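Long-range contacts in heparin binding protein (Homo sapiens, PDB 1A7S), which binds heparin and, as a neutrophil granule protein, kills Gram-negative bacteria and attracts monocytes and fibroblasts: residues G56-E64 against G135-F143; C123-G134 against I170-C181. All coordinates share one frame; numbering follows the deposited sequence.

The pair illustrates how one chymotrypsin-like fold uses different chemistry at its surface and in its interior. Interaction 1 lies at the surface, where a loop of the six-stranded barrel meets the loop leading into strand 142-148; a charged network, an aromatic patch and one backbone bond do the work. Interaction 2 is largely buried and combines a disulfide, antiparallel strand bonds and a carboxylate held by backbone nitrogens. The two join directly: backbone bonds link Arg142 to Gly127 where strands 122-127 and 142-148 run side by side in one sheet, and Ser138 to Trp128 in the loops beyond. Trp128 also donates its indole N-H to the backbone carbonyl of Tyr58, spanning both contacts.

Interaction 1 of 2, residues G56-E64 against G135-F143; sequences GAYDLRRRE and GRLSRFPRF. With NAG (2-acetamido-2-deoxy-beta-D-glucopyranose), chain B; EOH (ethanol), chain E.
Asp59 and Arg139 form the salt bridge at the heart of this contact between two loops of a chymotrypsin-like fold, one following strand 51-55 of the six-stranded barrel, the other running into strand 142-148 of the second sheet. Arg139 grips the carboxylate side-on: NE lies 2.9 Å from Asp59 OD1 in an almost straight bond (174°), and NH2 donates along a more bent path to Asp59 OD2, which receives it on its syn lone pair, 2.9 Å away. The two flat groups are nevertheless twisted by 52°. With chi1 at 69°, Arg139 carries CG between its backbone N and carbonyl carbon, and a bend at chi3 then brings the guanidinium round to Asp59. OD1 has a second donor, Arg61 N at 3.0 Å, which approaches from the opposite face of the carboxylate plane and closes an Asx turn. Arg62 NH2 makes a long salt bridge to Asp59 OD2. It also lies 3.5 Å from Arg139 NH2, another donor, and the carboxylate they share probably offsets part of their repulsion.

Among the backbone bonds, Leu60 N donates to Arg139 O over 2.8 Å, meeting a lone pair in the carbonyl plane. Within 56-64, the two oxygens of Glu64 accept the backbone N-H groups of Tyr58 and Asp59, each on its syn side.

The apolar part lies beside the salt bridge. Tyr58 CE2 comes within 3.6 Å of Phe140 CD1, the rings meeting obliquely, while Tyr58 CE1 rests 3.6 Å from Pro141 CD. The phenol is tethered beyond the contact by Ala7 O, and Lys6 makes a cation-pi interaction with Phe140. The aliphatic part of Arg61 crosses the Arg139 guanidinium at about a right angle, its CD lying over the centre of one face, 3.7 Å from Arg139 CZ.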
loop_
_atom_site.group_PDB
_atom_site.type_symbol
_atom_site.label_atom_id
_atom_site.label_comp_id
_atom_site.label_asym_id
_atom_site.label_seq_id
_atom_site.Cartn_x
_atom_site.Cartn_y
_atom_site.Cartn_z
ATOM N N GLY A 56 -12.535 4.070 -2.644
ATOM C CA GLY A 56 -13.231 4.847 -3.632
ATOM C C GLY A 56 -12.931 6.338 -3.620
ATOM O O GLY A 56 -13.624 7.093 -4.298
ATOM N N ALA A 57 -11.902 6.768 -2.882
ATOM C CA ALA A 57 -11.598 8.183 -2.840
ATOM C C ALA A 57 -10.821 8.641 -4.061
ATOM O O ALA A 57 -10.078 7.874 -4.666
ATOM C CB ALA A 57 -10.773 8.485 -1.608
ATOM N N TYR A 58 -10.946 9.935 -4.354
ATOM C CA TYR A 58 -10.118 10.580 -5.368
ATOM C C TYR A 58 -9.440 11.786 -4.727
ATOM O O TYR A 58 -8.189 11.780 -4.562
ATOM C CB TYR A 58 -10.901 10.946 -6.610
ATOM C CG TYR A 58 -10.112 11.665 -7.671
ATOM C CD1 TYR A 58 -9.049 10.988 -8.242
ATOM C CD2 TYR A 58 -10.400 12.961 -8.038
ATOM C CE1 TYR A 58 -8.266 11.520 -9.185
ATOM C CE2 TYR A 58 -9.554 13.551 -9.065
ATOM C CZ TYR A 58 -8.508 12.798 -9.562
ATOM O OH TYR A 58 -7.689 13.345 -10.597
ATOM N N ASP A 59 -10.198 12.824 -4.434
ATOM C CA ASP A 59 -9.678 14.034 -3.749
ATOM C C ASP A 59 -9.943 13.915 -2.261
ATOM O O ASP A 59 -11.082 13.864 -1.794
ATOM C CB ASP A 59 -10.480 15.245 -4.340
ATOM C CG ASP A 59 -10.139 16.556 -3.735
ATOM O OD1 ASP A 59 -9.318 16.623 -2.764
ATOM O OD2 ASP A 59 -10.659 17.577 -4.247
ATOM N N LEU A 60 -8.881 13.792 -1.471
ATOM C CA LEU A 60 -9.008 13.597 -0.073
ATOM C C LEU A 60 -9.895 14.660 0.608
ATOM O O LEU A 60 -10.488 14.361 1.636
ATOM C CB LEU A 60 -7.635 13.621 0.632
ATOM C CG LEU A 60 -6.697 12.483 0.387
ATOM C CD1 LEU A 60 -5.378 12.649 1.073
ATOM C CD2 LEU A 60 -7.333 11.131 0.716
ATOM N N ARG A 61 -9.930 15.866 0.085
ATOM C CA ARG A 61 -10.652 16.952 0.691
ATOM C C ARG A 61 -12.108 17.036 0.260
ATOM O O ARG A 61 -12.822 17.946 0.761
ATOM C CB ARG A 61 -9.966 18.299 0.449
ATOM C CG ARG A 61 -8.525 18.325 0.936
ATOM C CD ARG A 61 -7.856 19.691 0.661
ATOM N NE ARG A 61 -8.290 20.659 1.662
ATOM C CZ ARG A 61 -7.577 21.054 2.709
ATOM N NH1 ARG A 61 -6.273 20.839 2.806
ATOM N NH2 ARG A 61 -8.174 21.824 3.605
ATOM N N ARG A 62 -12.610 16.092 -0.480
ATOM C CA ARG A 62 -13.992 16.117 -1.018
ATOM C C ARG A 62 -14.750 14.934 -0.458
ATOM O O ARG A 62 -14.258 13.838 -0.286
ATOM C CB ARG A 62 -13.938 16.088 -2.544
ATOM C CG ARG A 62 -15.204 16.526 -3.272
ATOM C CD ARG A 62 -15.474 17.998 -3.237
ATOM N NE ARG A 62 -14.416 18.715 -3.955
ATOM C CZ ARG A 62 -14.204 20.022 -3.867
ATOM N NH1 ARG A 62 -14.955 20.804 -3.111
ATOM N NH2 ARG A 62 -13.133 20.547 -4.499
ATOM N N ARG A 63 -16.085 15.134 -0.249
ATOM C CA ARG A 63 -16.895 14.080 0.339
ATOM C C ARG A 63 -17.120 12.885 -0.541
ATOM O O ARG A 63 -17.136 11.737 -0.084
ATOM C CB ARG A 63 -18.219 14.647 0.911
ATOM C CG ARG A 63 -17.996 15.623 2.033
ATOM C CD ARG A 63 -19.185 16.443 2.397
ATOM N NE ARG A 63 -20.427 15.648 2.483
ATOM C CZ ARG A 63 -21.594 16.306 2.388
ATOM N NH1 ARG A 63 -21.530 17.633 2.672
ATOM N NH2 ARG A 63 -22.703 15.790 2.016
ATOM N N GLU A 64 -17.307 13.096 -1.833
ATOM C CA GLU A 64 -17.444 12.047 -2.817
ATOM C C GLU A 64 -18.354 10.910 -2.416
ATOM O O GLU A 64 -18.059 9.711 -2.531
ATOM C CB GLU A 64 -16.002 11.505 -3.093
ATOM C CG GLU A 64 -15.059 12.534 -3.553
ATOM C CD GLU A 64 -13.625 12.108 -3.746
ATOM O OE1 GLU A 64 -13.167 11.192 -3.031
ATOM O OE2 GLU A 64 -12.954 12.718 -4.654
ATOM N N GLY A 135 6.868 17.468 3.650
ATOM C CA GLY A 135 5.950 18.315 2.911
ATOM C C GLY A 135 4.505 17.869 3.024
ATOM O O GLY A 135 4.172 16.883 3.667
ATOM N N ARG A 136 3.596 18.647 2.533
ATOM C CA ARG A 136 2.195 18.352 2.557
ATOM C C ARG A 136 1.872 17.153 1.705
ATOM O O ARG A 136 2.489 16.917 0.655
ATOM C CB ARG A 136 1.374 19.576 2.002
ATOM C CG ARG A 136 1.574 20.822 2.809
ATOM C CD ARG A 136 1.024 22.073 2.045
ATOM N NE ARG A 136 -0.425 21.951 1.965
ATOM C CZ ARG A 136 -1.188 22.870 1.434
ATOM N NH1 ARG A 136 -0.659 23.979 0.979
ATOM N NH2 ARG A 136 -2.475 22.697 1.431
ATOM N N LEU A 137 0.842 16.434 2.096
ATOM C CA LEU A 137 0.224 15.384 1.294
ATOM C C LEU A 137 -0.349 16.006 0.022
ATOM O O LEU A 137 -0.584 17.207 -0.070
ATOM C CB LEU A 137 -0.889 14.700 2.033
ATOM C CG LEU A 137 -0.601 13.940 3.318
ATOM C CD1 LEU A 137 -1.908 13.454 3.917
ATOM C CD2 LEU A 137 0.368 12.814 3.129
ATOM N N SER A 138 -0.606 15.121 -0.950
ATOM C CA SER A 138 -1.316 15.521 -2.146
ATOM C C SER A 138 -2.789 15.179 -1.991
ATOM O O SER A 138 -3.152 14.054 -1.613
ATOM C CB SER A 138 -0.744 14.710 -3.347
ATOM O OG SER A 138 -1.556 14.967 -4.483
ATOM N N ARG A 139 -3.670 16.145 -2.270
ATOM C CA ARG A 139 -5.111 15.835 -2.171
ATOM C C ARG A 139 -5.581 14.866 -3.227
ATOM O O ARG A 139 -6.534 14.132 -3.028
ATOM C CB ARG A 139 -5.964 17.122 -2.177
ATOM C CG ARG A 139 -5.978 17.864 -3.521
ATOM C CD ARG A 139 -6.606 19.255 -3.375
ATOM N NE ARG A 139 -8.016 19.165 -3.068
ATOM C CZ ARG A 139 -8.832 20.217 -2.899
ATOM N NH1 ARG A 139 -8.287 21.427 -2.684
ATOM N NH2 ARG A 139 -10.091 20.059 -2.838
ATOM N N PHE A 140 -4.899 14.868 -4.371
ATOM C CA PHE A 140 -5.212 13.904 -5.458
ATOM C C PHE A 140 -4.228 12.764 -5.401
ATOM O O PHE A 140 -3.050 12.913 -5.000
ATOM C CB PHE A 140 -5.114 14.620 -6.815
ATOM C CG PHE A 140 -6.068 15.788 -6.971
ATOM C CD1 PHE A 140 -7.418 15.619 -6.956
ATOM C CD2 PHE A 140 -5.572 17.073 -7.048
ATOM C CE1 PHE A 140 -8.272 16.705 -7.104
ATOM C CE2 PHE A 140 -6.419 18.161 -7.129
ATOM C CZ PHE A 140 -7.763 17.983 -7.179
ATOM N N PRO A 141 -4.593 11.574 -5.852
ATOM C CA PRO A 141 -3.636 10.503 -5.932
ATOM C C PRO A 141 -2.604 10.828 -7.056
ATOM O O PRO A 141 -2.980 11.474 -8.020
ATOM C CB PRO A 141 -4.448 9.255 -6.260
ATOM C CG PRO A 141 -5.859 9.722 -6.423
ATOM C CD PRO A 141 -5.813 11.232 -6.604
ATOM N N ARG A 142 -1.388 10.416 -6.822
ATOM C CA ARG A 142 -0.314 10.581 -7.834
ATOM C C ARG A 142 0.307 9.206 -8.048
ATOM O O ARG A 142 0.230 8.360 -7.175
ATOM C CB ARG A 142 0.674 11.652 -7.409
ATOM C CG ARG A 142 0.055 12.998 -7.153
ATOM C CD ARG A 142 1.083 14.052 -6.852
ATOM N NE ARG A 142 1.828 14.431 -8.065
ATOM C CZ ARG A 142 1.425 15.271 -8.989
ATOM N NH1 ARG A 142 0.286 15.918 -8.989
ATOM N NH2 ARG A 142 2.256 15.451 -10.068
ATOM N N PHE A 143 0.991 9.023 -9.185
ATOM C CA PHE A 143 1.603 7.764 -9.517
ATOM C C PHE A 143 2.892 7.956 -10.256
ATOM O O PHE A 143 3.118 8.953 -10.968
ATOM C CB PHE A 143 0.628 6.846 -10.256
ATOM C CG PHE A 143 0.369 7.281 -11.681
ATOM C CD1 PHE A 143 -0.476 8.343 -11.963
ATOM C CD2 PHE A 143 0.980 6.638 -12.740
ATOM C CE1 PHE A 143 -0.634 8.834 -13.251
ATOM C CE2 PHE A 143 0.740 7.092 -14.033
ATOM C CZ PHE A 143 -0.055 8.202 -14.260
HETATM C C1 NAG B . 5.046 5.153 -17.582
HETATM C C2 NAG B . 4.842 6.659 -17.962
HETATM C C3 NAG B . 4.020 6.718 -19.239
HETATM C C4 NAG B . 4.892 5.967 -20.342
HETATM C C5 NAG B . 4.902 4.500 -19.850
HETATM C C6 NAG B . 5.828 3.621 -20.653
HETATM C C7 NAG B . 4.563 8.138 -15.980
HETATM C C8 NAG B . 3.695 8.599 -14.855
HETATM N N2 NAG B . 4.016 7.301 -16.894
HETATM O O3 NAG B . 3.931 8.036 -19.672
HETATM O O4 NAG B . 4.046 6.057 -21.533
HETATM O O5 NAG B . 5.730 4.490 -18.666
HETATM O O6 NAG B . 6.911 4.366 -21.139
HETATM O O7 NAG B . 5.711 8.429 -16.063
HETATM C C1 EOH E . -11.199 7.456 -7.546
HETATM C C2 EOH E . -9.794 7.582 -7.376
HETATM O O EOH E . -12.468 7.442 -6.929
#

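Interaction 2 of 2, residues C123-G134 against I170-C181. With EOH (ethanol), chain G; EOH (ethanol), chain L; EOH (ethanol), chain K.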
loop_
_atom_site.group_PDB
_atom_site.type_symbol
_atom_site.label_atom_id
_atom_site.label_comp_id
_atom_site.label_asym_id
_atom_site.label_seq_id
_atom_site.Cartn_x
_atom_site.Cartn_y
_atom_site.Cartn_z
ATOM N N CYS A 123 7.033 -1.458 -12.897
ATOM C CA CYS A 123 5.914 -1.425 -11.973
ATOM C C CYS A 123 5.416 0.042 -11.857
ATOM O O CYS A 123 5.998 0.960 -12.420
ATOM C CB CYS A 123 6.404 -1.904 -10.599
ATOM S SG CYS A 123 7.248 -3.480 -10.553
ATOM N N GLN A 124 4.358 0.207 -11.085
ATOM C CA GLN A 124 3.876 1.520 -10.680
ATOM C C GLN A 124 3.569 1.500 -9.169
ATOM O O GLN A 124 3.264 0.472 -8.620
ATOM C CB GLN A 124 2.602 1.951 -11.420
ATOM C CG GLN A 124 2.822 2.168 -12.899
ATOM C CD GLN A 124 1.686 2.731 -13.659
ATOM O OE1 GLN A 124 1.911 3.564 -14.620
ATOM N NE2 GLN A 124 0.496 2.442 -13.357
ATOM N N VAL A 125 3.665 2.701 -8.603
ATOM C CA VAL A 125 3.232 2.949 -7.252
ATOM C C VAL A 125 2.408 4.209 -7.233
ATOM O O VAL A 125 2.834 5.215 -7.914
ATOM C CB VAL A 125 4.392 2.926 -6.247
ATOM C CG1 VAL A 125 5.487 3.873 -6.523
ATOM C CG2 VAL A 125 3.854 2.969 -4.851
ATOM N N ALA A 126 1.322 4.266 -6.575
ATOM C CA ALA A 126 0.408 5.374 -6.471
ATOM C C ALA A 126 0.089 5.652 -5.000
ATOM O O ALA A 126 0.041 4.766 -4.164
ATOM C CB ALA A 126 -0.858 5.108 -7.261
ATOM N N GLY A 127 -0.274 6.901 -4.708
ATOM C CA GLY A 127 -0.638 7.281 -3.389
ATOM C C GLY A 127 -0.880 8.752 -3.230
ATOM O O GLY A 127 -0.675 9.527 -4.180
ATOM N N TRP A 128 -1.282 9.137 -2.032
ATOM C CA TRP A 128 -1.597 10.514 -1.685
ATOM C C TRP A 128 -0.454 11.166 -0.906
ATOM O O TRP A 128 -0.637 12.246 -0.311
ATOM C CB TRP A 128 -2.883 10.605 -0.917
ATOM C CG TRP A 128 -4.145 10.339 -1.674
ATOM C CD1 TRP A 128 -4.848 11.295 -2.362
ATOM C CD2 TRP A 128 -4.870 9.130 -1.820
ATOM N NE1 TRP A 128 -5.973 10.740 -2.907
ATOM C CE2 TRP A 128 -6.019 9.417 -2.597
ATOM C CE3 TRP A 128 -4.660 7.807 -1.384
ATOM C CZ2 TRP A 128 -6.942 8.435 -2.938
ATOM C CZ3 TRP A 128 -5.609 6.852 -1.701
ATOM C CH2 TRP A 128 -6.734 7.192 -2.467
ATOM N N GLY A 129 0.722 10.535 -0.875
ATOM C CA GLY A 129 1.823 11.061 -0.088
ATOM C C GLY A 129 2.392 12.335 -0.574
ATOM O O GLY A 129 2.040 12.887 -1.629
ATOM N N SER A 130 3.320 12.897 0.235
ATOM C CA SER A 130 3.980 14.144 -0.103
ATOM C C SER A 130 4.985 13.980 -1.250
ATOM O O SER A 130 5.245 12.877 -1.736
ATOM C CB SER A 130 4.754 14.633 1.138
ATOM O OG SER A 130 5.776 13.696 1.476
ATOM N N GLN A 131 5.567 15.089 -1.634
ATOM C CA GLN A 131 6.587 15.216 -2.686
ATOM C C GLN A 131 7.984 15.363 -2.146
ATOM O O GLN A 131 8.971 15.325 -2.884
ATOM C CB GLN A 131 6.289 16.229 -3.742
ATOM C CG GLN A 131 5.087 15.918 -4.652
ATOM C CD GLN A 131 3.804 15.792 -3.891
ATOM O OE1 GLN A 131 3.360 16.773 -3.308
ATOM N NE2 GLN A 131 3.232 14.595 -3.794
ATOM N N ARG A 132 8.115 15.599 -0.854
ATOM C CA ARG A 132 9.366 15.761 -0.178
ATOM C C ARG A 132 9.156 15.384 1.295
ATOM O O ARG A 132 8.044 15.527 1.823
ATOM C CB ARG A 132 9.917 17.182 -0.290
ATOM C CG ARG A 132 9.121 18.247 0.349
ATOM C CD ARG A 132 9.705 19.662 0.292
ATOM N NE ARG A 132 8.880 20.589 1.036
ATOM C CZ ARG A 132 8.865 20.768 2.342
ATOM N NH1 ARG A 132 9.856 20.270 3.100
ATOM N NH2 ARG A 132 7.948 21.549 2.873
ATOM N N SER A 133 10.201 14.948 1.941
ATOM C CA SER A 133 10.088 14.606 3.363
ATOM C C SER A 133 9.684 15.873 4.111
ATOM O O SER A 133 10.256 16.906 3.948
ATOM C CB SER A 133 11.518 14.140 3.780
ATOM O OG SER A 133 11.456 14.011 5.222
ATOM N N GLY A 134 8.644 15.757 4.931
ATOM C CA GLY A 134 8.079 16.857 5.697
ATOM C C GLY A 134 7.154 17.760 4.934
ATOM O O GLY A 134 6.618 18.730 5.517
ATOM N N ILE A 170 8.213 6.827 -3.338
ATOM C CA ILE A 170 7.328 7.028 -2.207
ATOM C C ILE A 170 7.766 8.117 -1.297
ATOM O O ILE A 170 8.959 8.492 -1.234
ATOM C CB ILE A 170 7.134 5.697 -1.440
ATOM C CG1 ILE A 170 8.399 5.239 -0.741
ATOM C CG2 ILE A 170 6.558 4.607 -2.363
ATOM C CD1 ILE A 170 8.313 3.914 0.034
ATOM N N CYS A 171 6.872 8.656 -0.522
ATOM C CA CYS A 171 7.194 9.632 0.485
ATOM C C CYS A 171 6.251 9.564 1.653
ATOM O O CYS A 171 5.451 8.603 1.786
ATOM C CB CYS A 171 7.402 11.006 -0.126
ATOM S SG CYS A 171 8.422 12.191 0.776
ATOM N N ASN A 172 6.229 10.514 2.548
ATOM C CA ASN A 172 5.352 10.508 3.713
ATOM C C ASN A 172 3.913 10.378 3.266
ATOM O O ASN A 172 3.459 11.072 2.393
ATOM C CB ASN A 172 5.522 11.830 4.477
ATOM C CG ASN A 172 6.882 12.327 4.737
ATOM O OD1 ASN A 172 7.128 13.493 4.841
ATOM N ND2 ASN A 172 7.871 11.445 4.912
ATOM N N GLY A 173 3.165 9.416 3.875
ATOM C CA GLY A 173 1.765 9.210 3.523
ATOM C C GLY A 173 1.570 8.086 2.540
ATOM O O GLY A 173 0.422 7.657 2.264
ATOM N N ASP A 174 2.638 7.627 1.903
ATOM C CA ASP A 174 2.571 6.481 0.992
ATOM C C ASP A 174 2.818 5.161 1.679
ATOM O O ASP A 174 2.727 4.115 0.999
ATOM C CB ASP A 174 3.512 6.665 -0.173
ATOM C CG ASP A 174 3.140 7.848 -1.053
ATOM O OD1 ASP A 174 1.935 8.049 -1.336
ATOM O OD2 ASP A 174 4.112 8.602 -1.435
ATOM N N GLY A 175 3.213 5.137 2.952
ATOM C CA GLY A 175 3.434 3.835 3.609
ATOM C C GLY A 175 2.216 2.982 3.474
ATOM O O GLY A 175 1.088 3.442 3.562
ATOM N N GLY A 176 2.429 1.689 3.213
ATOM C CA GLY A 176 1.356 0.793 3.015
ATOM C C GLY A 176 0.773 0.678 1.659
ATOM O O GLY A 176 0.052 -0.283 1.332
ATOM N N THR A 177 1.018 1.645 0.771
ATOM C CA THR A 177 0.455 1.579 -0.572
ATOM C C THR A 177 1.088 0.493 -1.404
ATOM O O THR A 177 2.267 0.149 -1.205
ATOM C CB THR A 177 0.545 2.996 -1.242
ATOM O OG1 THR A 177 -0.566 3.159 -2.095
ATOM C CG2 THR A 177 1.840 3.186 -1.985
ATOM N N PRO A 178 0.384 -0.137 -2.320
ATOM C CA PRO A 178 0.925 -1.285 -3.026
ATOM C C PRO A 178 1.844 -0.885 -4.181
ATOM O O PRO A 178 1.672 0.101 -4.870
ATOM C CB PRO A 178 -0.339 -1.971 -3.556
ATOM C CG PRO A 178 -1.314 -0.846 -3.774
ATOM C CD PRO A 178 -1.064 0.084 -2.605
ATOM N N LEU A 179 2.776 -1.770 -4.407
ATOM C CA LEU A 179 3.612 -1.781 -5.634
ATOM C C LEU A 179 2.930 -2.789 -6.578
ATOM O O LEU A 179 2.784 -3.955 -6.191
ATOM C CB LEU A 179 5.043 -2.278 -5.285
ATOM C CG LEU A 179 5.942 -2.426 -6.537
ATOM C CD1 LEU A 179 6.296 -1.059 -7.079
ATOM C CD2 LEU A 179 7.202 -3.211 -6.167
ATOM N N VAL A 180 2.522 -2.329 -7.776
ATOM C CA VAL A 180 1.845 -3.160 -8.716
ATOM C C VAL A 180 2.764 -3.440 -9.911
ATOM O O VAL A 180 3.203 -2.518 -10.558
ATOM C CB VAL A 180 0.535 -2.529 -9.219
ATOM C CG1 VAL A 180 -0.113 -3.416 -10.212
ATOM C CG2 VAL A 180 -0.383 -2.298 -7.989
ATOM N N CYS A 181 3.007 -4.706 -10.134
ATOM C CA CYS A 181 3.829 -5.143 -11.271
ATOM C C CYS A 181 3.046 -6.262 -11.956
ATOM O O CYS A 181 2.605 -7.186 -11.293
ATOM C CB CYS A 181 5.208 -5.680 -10.828
ATOM S SG CYS A 181 6.088 -4.765 -9.588
HETATM C C1 EOH G . -0.730 1.257 -7.067
HETATM C C2 EOH G . -0.024 1.306 -8.365
HETATM O O EOH G . -0.083 1.870 -5.893
HETATM C C1 EOH L . 8.615 7.885 3.189
HETATM C C2 EOH L . 9.569 7.268 2.249
HETATM O O EOH L . 9.041 9.217 3.646
HETATM C C1 EOH K . 5.103 21.323 0.623
HETATM C C2 EOH K . 4.983 21.947 2.001
HETATM O O EOH K . 6.493 21.012 0.324
HETATM O O HOH W 1 -1.297 7.079 -0.004
HETATM O O HOH W 2 9.860 12.626 6.894
#
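Asp174 OD2 is held by two donors, Cys171 N at 2.9 Å on its anti lone pair and the N-terminal amine of Ile1, while Asp174 OD1 reaches across the contact to accept Gly129 N at 2.8 Å, from 42° above the carboxylate plane. In this chymotrypsin-like fold the bond to Ile1 marks the activated state. The next residue, Gly175, stands where active relatives carry the catalytic serine, in keeping with a serine protease homolog.

Around this aspartate the loops are laced together by polar bonds. Ser130 N reaches Asn172 O at 2.8 Å, and the Asn172 side chain extends the link: with CG beside the backbone N (chi1 -46°), it delivers OD1 in its carbonyl plane to Gly134 N at 2.7 Å. A water joins Trp128 N to Gly173 O, whereas a second connects Ser133 OG with Asn172 ND2. Cys171 packs its sulfur against Ser130 and the backbone of Arg132, and is itself disulfide-bonded to Cys196.

Farther along, strands 123-127 and 178-181 run antiparallel, with Gln124 and Val180 as a hydrogen-bonded pair exchanging both backbone bonds. Thr177 OG1 donates to Ala126 O over 2.7 Å, nearly in line with the carbonyl. Between these two points an ethanol molecule, probably from the crystallisation liquor, takes the N-H of Ala126 and donates to Pro178 O, bridging the strands.

On the face carrying Val125 and Leu179, apolar groups meet. Val125 CG2 lies 3.5 Å from CG2 of Thr177, at the end of the loop before strand 178-181, and Leu179 CD1 lies 3.6 Å from Cys123 CB; Phe203 touches both Val125 and Leu179. Cys123 SG and Cys181 SG finish the pairing as a 2.0 Å disulfide with a chi3 of 97°.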